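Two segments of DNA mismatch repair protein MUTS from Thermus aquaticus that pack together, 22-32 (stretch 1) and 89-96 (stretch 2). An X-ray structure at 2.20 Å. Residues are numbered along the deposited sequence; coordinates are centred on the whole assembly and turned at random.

Stretch 1 (22-32) ELRDQYPDYLL
Stretch 2 89-96: GFRLAVAD

Stretch 1 leaves a helix, makes a tight turn and enters a strand that pairs in parallel with the strand of stretch 2. The two stretches bury 526 Å² between them, both sides summed.

Glu 22 to Arg 24 are helical. Leu 23 (chi1 m, chi2 t) points toward stretch 2, and its CD1 lies 4.0 Å from Ala 95 CB. Arg 24 points away. Gln 26 N bonds to Leu 23 O at 2.9 Å and Tyr 27 N to Arg 24 O at 2.9 Å.

Tyr 27 has phi/psi -131/66 and chi1 m. It points toward stretch 2, with CB 4.3 Å from Ala 93 CB. A type I turn runs from Tyr 27 to Tyr 30, with Pro 28 at -45/-34 and Asp 29 at -103/18. Tyr 30 N closes it on Tyr 27 O at 3.0 Å.

Asp 29 contributes its carbonyl. Arg 91 NH1 donates to Asp 29 O at 3.2 Å and 141°, with the oxygen at the guanidinium edge. Arg 91 is m, t, t along chi1 to chi3, with chi4 at 72°.

Tyr 30 (-125/154, chi1 m, chi2 69°) lies beside Arg 91 in register, CA to CA 4.8 Å. The aliphatic part of Arg 91 covers one face of the tyrosine ring: CD is 4.2 Å from the Tyr 30 ring centroid, 17° off the normal, a CH-pi contact. Tyr 30 CB also packs on Ala 93 CB at 3.8 Å.

Leu 31 (-94/115) pairs with Leu 92, CA to CA 4.9 Å. Its backbone bonds to the residues flanking Leu 92, as a parallel bridge requires. Leu 31 N donates to Arg 91 O at 2.8 Å and 176°, nearly linear. Ala 93 N donates to Leu 31 O at 3.1 Å and 164°. The Leu 31 side chain (chi1 t, chi2 p) shares a sheet face with Leu 92. Leu 31 CD2 meets Phe 90 CD2 at 3.8 Å, and Leu 31 CB meets Leu 92 CD2 at 4.0 Å.

Leu 32 (-84/126) pairs with Ala 93, CA to CA 4.6 Å, and their side chains take the other face. A CA-H...O contact links Leu 32 CA to Ala 93 O at 3.4 Å. Chi1 is t and chi2 143°, between wells. Leu 32 CD2 reaches Ala 95 CB at 4.3 Å, so Leu 23 and Leu 32 both contact that small side chain.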

# COMPACT_ATOMS: atom_id res chain seq x y z
N GLU C 22 -31.86 -9.33 12.29
CA GLU C 22 -32.55 -8.23 12.96
C GLU C 22 -31.56 -7.14 13.37
O GLU C 22 -31.78 -5.96 13.09
CB GLU C 22 -33.27 -8.74 14.21
CG GLU C 22 -34.49 -7.93 14.60
CD GLU C 22 -35.67 -8.21 13.70
OE1 GLU C 22 -36.14 -9.38 13.68
OE2 GLU C 22 -36.14 -7.28 13.00
N LEU C 23 -30.48 -7.55 14.03
CA LEU C 23 -29.45 -6.61 14.48
C LEU C 23 -28.74 -5.99 13.28
O LEU C 23 -28.54 -4.78 13.23
CB LEU C 23 -28.43 -7.33 15.37
CG LEU C 23 -28.93 -7.93 16.68
CD1 LEU C 23 -27.84 -8.77 17.32
CD2 LEU C 23 -29.36 -6.82 17.62
N ARG C 24 -28.36 -6.84 12.33
CA ARG C 24 -27.65 -6.40 11.14
C ARG C 24 -28.28 -5.17 10.49
O ARG C 24 -27.63 -4.15 10.32
CB ARG C 24 -27.59 -7.53 10.12
CG ARG C 24 -26.80 -7.21 8.87
CD ARG C 24 -27.21 -8.13 7.73
NE ARG C 24 -28.64 -8.01 7.48
CZ ARG C 24 -29.32 -8.73 6.59
NH1 ARG C 24 -28.70 -9.63 5.84
NH2 ARG C 24 -30.62 -8.53 6.44
N ASP C 25 -29.55 -5.29 10.12
CA ASP C 25 -30.26 -4.19 9.46
C ASP C 25 -30.29 -2.90 10.28
O ASP C 25 -30.47 -1.82 9.74
CB ASP C 25 -31.69 -4.62 9.12
CG ASP C 25 -31.74 -5.69 8.05
OD1 ASP C 25 -31.16 -5.48 6.97
OD2 ASP C 25 -32.36 -6.75 8.29
N GLN C 26 -30.10 -3.03 11.59
CA GLN C 26 -30.08 -1.86 12.47
C GLN C 26 -28.83 -1.01 12.26
O GLN C 26 -28.81 0.16 12.61
CB GLN C 26 -30.15 -2.30 13.93
CG GLN C 26 -31.53 -2.75 14.37
CD GLN C 26 -31.54 -3.31 15.77
OE1 GLN C 26 -30.92 -2.74 16.68
NE2 GLN C 26 -32.25 -4.41 15.97
N TYR C 27 -27.77 -1.61 11.69
CA TYR C 27 -26.53 -0.87 11.44
C TYR C 27 -26.02 -1.08 10.01
O TYR C 27 -24.96 -1.65 9.79
CB TYR C 27 -25.46 -1.30 12.45
CG TYR C 27 -25.87 -1.12 13.89
CD1 TYR C 27 -26.58 -2.11 14.56
CD2 TYR C 27 -25.58 0.06 14.57
CE1 TYR C 27 -26.98 -1.94 15.88
CE2 TYR C 27 -25.97 0.24 15.89
CZ TYR C 27 -26.67 -0.76 16.54
OH TYR C 27 -27.06 -0.58 17.84
N PRO C 28 -26.79 -0.59 9.03
CA PRO C 28 -26.55 -0.64 7.58
C PRO C 28 -25.14 -0.32 7.09
O PRO C 28 -24.68 -0.89 6.10
CB PRO C 28 -27.57 0.34 7.04
CG PRO C 28 -28.71 0.18 7.98
CD PRO C 28 -28.02 0.17 9.32
N ASP C 29 -24.46 0.60 7.76
CA ASP C 29 -23.12 0.99 7.32
C ASP C 29 -21.99 0.39 8.14
O ASP C 29 -20.85 0.88 8.10
CB ASP C 29 -23.00 2.51 7.32
CG ASP C 29 -24.09 3.18 6.50
OD1 ASP C 29 -24.21 2.85 5.29
OD2 ASP C 29 -24.82 4.03 7.06
N TYR C 30 -22.29 -0.67 8.87
CA TYR C 30 -21.28 -1.35 9.68
C TYR C 30 -21.23 -2.81 9.31
O TYR C 30 -22.22 -3.37 8.82
CB TYR C 30 -21.62 -1.26 11.18
CG TYR C 30 -21.66 0.13 11.75
CD1 TYR C 30 -22.67 1.03 11.39
CD2 TYR C 30 -20.69 0.56 12.65
CE1 TYR C 30 -22.70 2.32 11.91
CE2 TYR C 30 -20.71 1.84 13.17
CZ TYR C 30 -21.72 2.71 12.80
OH TYR C 30 -21.73 3.98 13.31
N LEU C 31 -20.08 -3.44 9.51
CA LEU C 31 -19.96 -4.86 9.25
C LEU C 31 -20.25 -5.46 10.61
O LEU C 31 -19.50 -5.24 11.56
CB LEU C 31 -18.55 -5.25 8.79
CG LEU C 31 -18.41 -6.75 8.50
CD1 LEU C 31 -19.45 -7.16 7.47
CD2 LEU C 31 -17.01 -7.06 8.01
N LEU C 32 -21.35 -6.20 10.70
CA LEU C 32 -21.76 -6.80 11.96
C LEU C 32 -21.07 -8.13 12.25
O LEU C 32 -21.08 -9.04 11.42
CB LEU C 32 -23.28 -6.98 11.96
CG LEU C 32 -23.93 -7.32 13.31
CD1 LEU C 32 -25.26 -6.62 13.41
CD2 LEU C 32 -24.08 -8.82 13.45
N GLY C 89 -10.91 -0.05 5.87
CA GLY C 89 -12.01 0.88 5.66
C GLY C 89 -13.37 0.44 6.17
O GLY C 89 -14.38 1.07 5.84
N PHE C 90 -13.42 -0.61 6.98
CA PHE C 90 -14.68 -1.09 7.54
C PHE C 90 -15.03 -0.40 8.86
O PHE C 90 -14.16 0.10 9.56
CB PHE C 90 -14.63 -2.59 7.87
CG PHE C 90 -14.53 -3.50 6.67
CD1 PHE C 90 -13.29 -3.83 6.14
CD2 PHE C 90 -15.67 -4.06 6.11
CE1 PHE C 90 -13.19 -4.71 5.06
CE2 PHE C 90 -15.59 -4.94 5.03
CZ PHE C 90 -14.35 -5.27 4.51
N ARG C 91 -16.32 -0.39 9.18
CA ARG C 91 -16.81 0.11 10.46
C ARG C 91 -17.33 -1.19 11.07
O ARG C 91 -17.88 -2.01 10.34
CB ARG C 91 -17.97 1.09 10.30
CG ARG C 91 -17.62 2.48 9.77
CD ARG C 91 -18.79 3.43 10.03
NE ARG C 91 -18.75 4.65 9.23
CZ ARG C 91 -19.00 4.70 7.93
NH1 ARG C 91 -19.31 3.59 7.26
NH2 ARG C 91 -18.94 5.85 7.28
N LEU C 92 -17.18 -1.40 12.37
CA LEU C 92 -17.64 -2.66 12.95
C LEU C 92 -18.68 -2.55 14.06
O LEU C 92 -18.51 -1.79 15.02
CB LEU C 92 -16.45 -3.45 13.48
CG LEU C 92 -15.22 -3.55 12.57
CD1 LEU C 92 -14.08 -4.18 13.34
CD2 LEU C 92 -15.56 -4.34 11.33
N ALA C 93 -19.75 -3.32 13.93
CA ALA C 93 -20.80 -3.37 14.94
C ALA C 93 -20.59 -4.71 15.62
O ALA C 93 -20.72 -5.76 14.99
CB ALA C 93 -22.17 -3.30 14.30
N VAL C 94 -20.26 -4.68 16.91
CA VAL C 94 -20.00 -5.88 17.67
C VAL C 94 -21.21 -6.34 18.46
O VAL C 94 -21.67 -5.66 19.37
CB VAL C 94 -18.82 -5.66 18.65
CG1 VAL C 94 -18.65 -6.87 19.57
CG2 VAL C 94 -17.55 -5.42 17.87
N ALA C 95 -21.73 -7.50 18.09
CA ALA C 95 -22.88 -8.07 18.76
C ALA C 95 -22.39 -9.25 19.59
O ALA C 95 -21.91 -10.24 19.05
CB ALA C 95 -23.90 -8.53 17.75
N ASP C 96 -22.50 -9.13 20.91
CA ASP C 96 -22.06 -10.20 21.80
C ASP C 96 -23.24 -10.89 22.49
O ASP C 96 -24.39 -10.47 22.36
CB ASP C 96 -21.12 -9.67 22.89
CG ASP C 96 -19.85 -9.08 22.33
OD1 ASP C 96 -19.24 -9.72 21.45
OD2 ASP C 96 -19.44 -7.99 22.79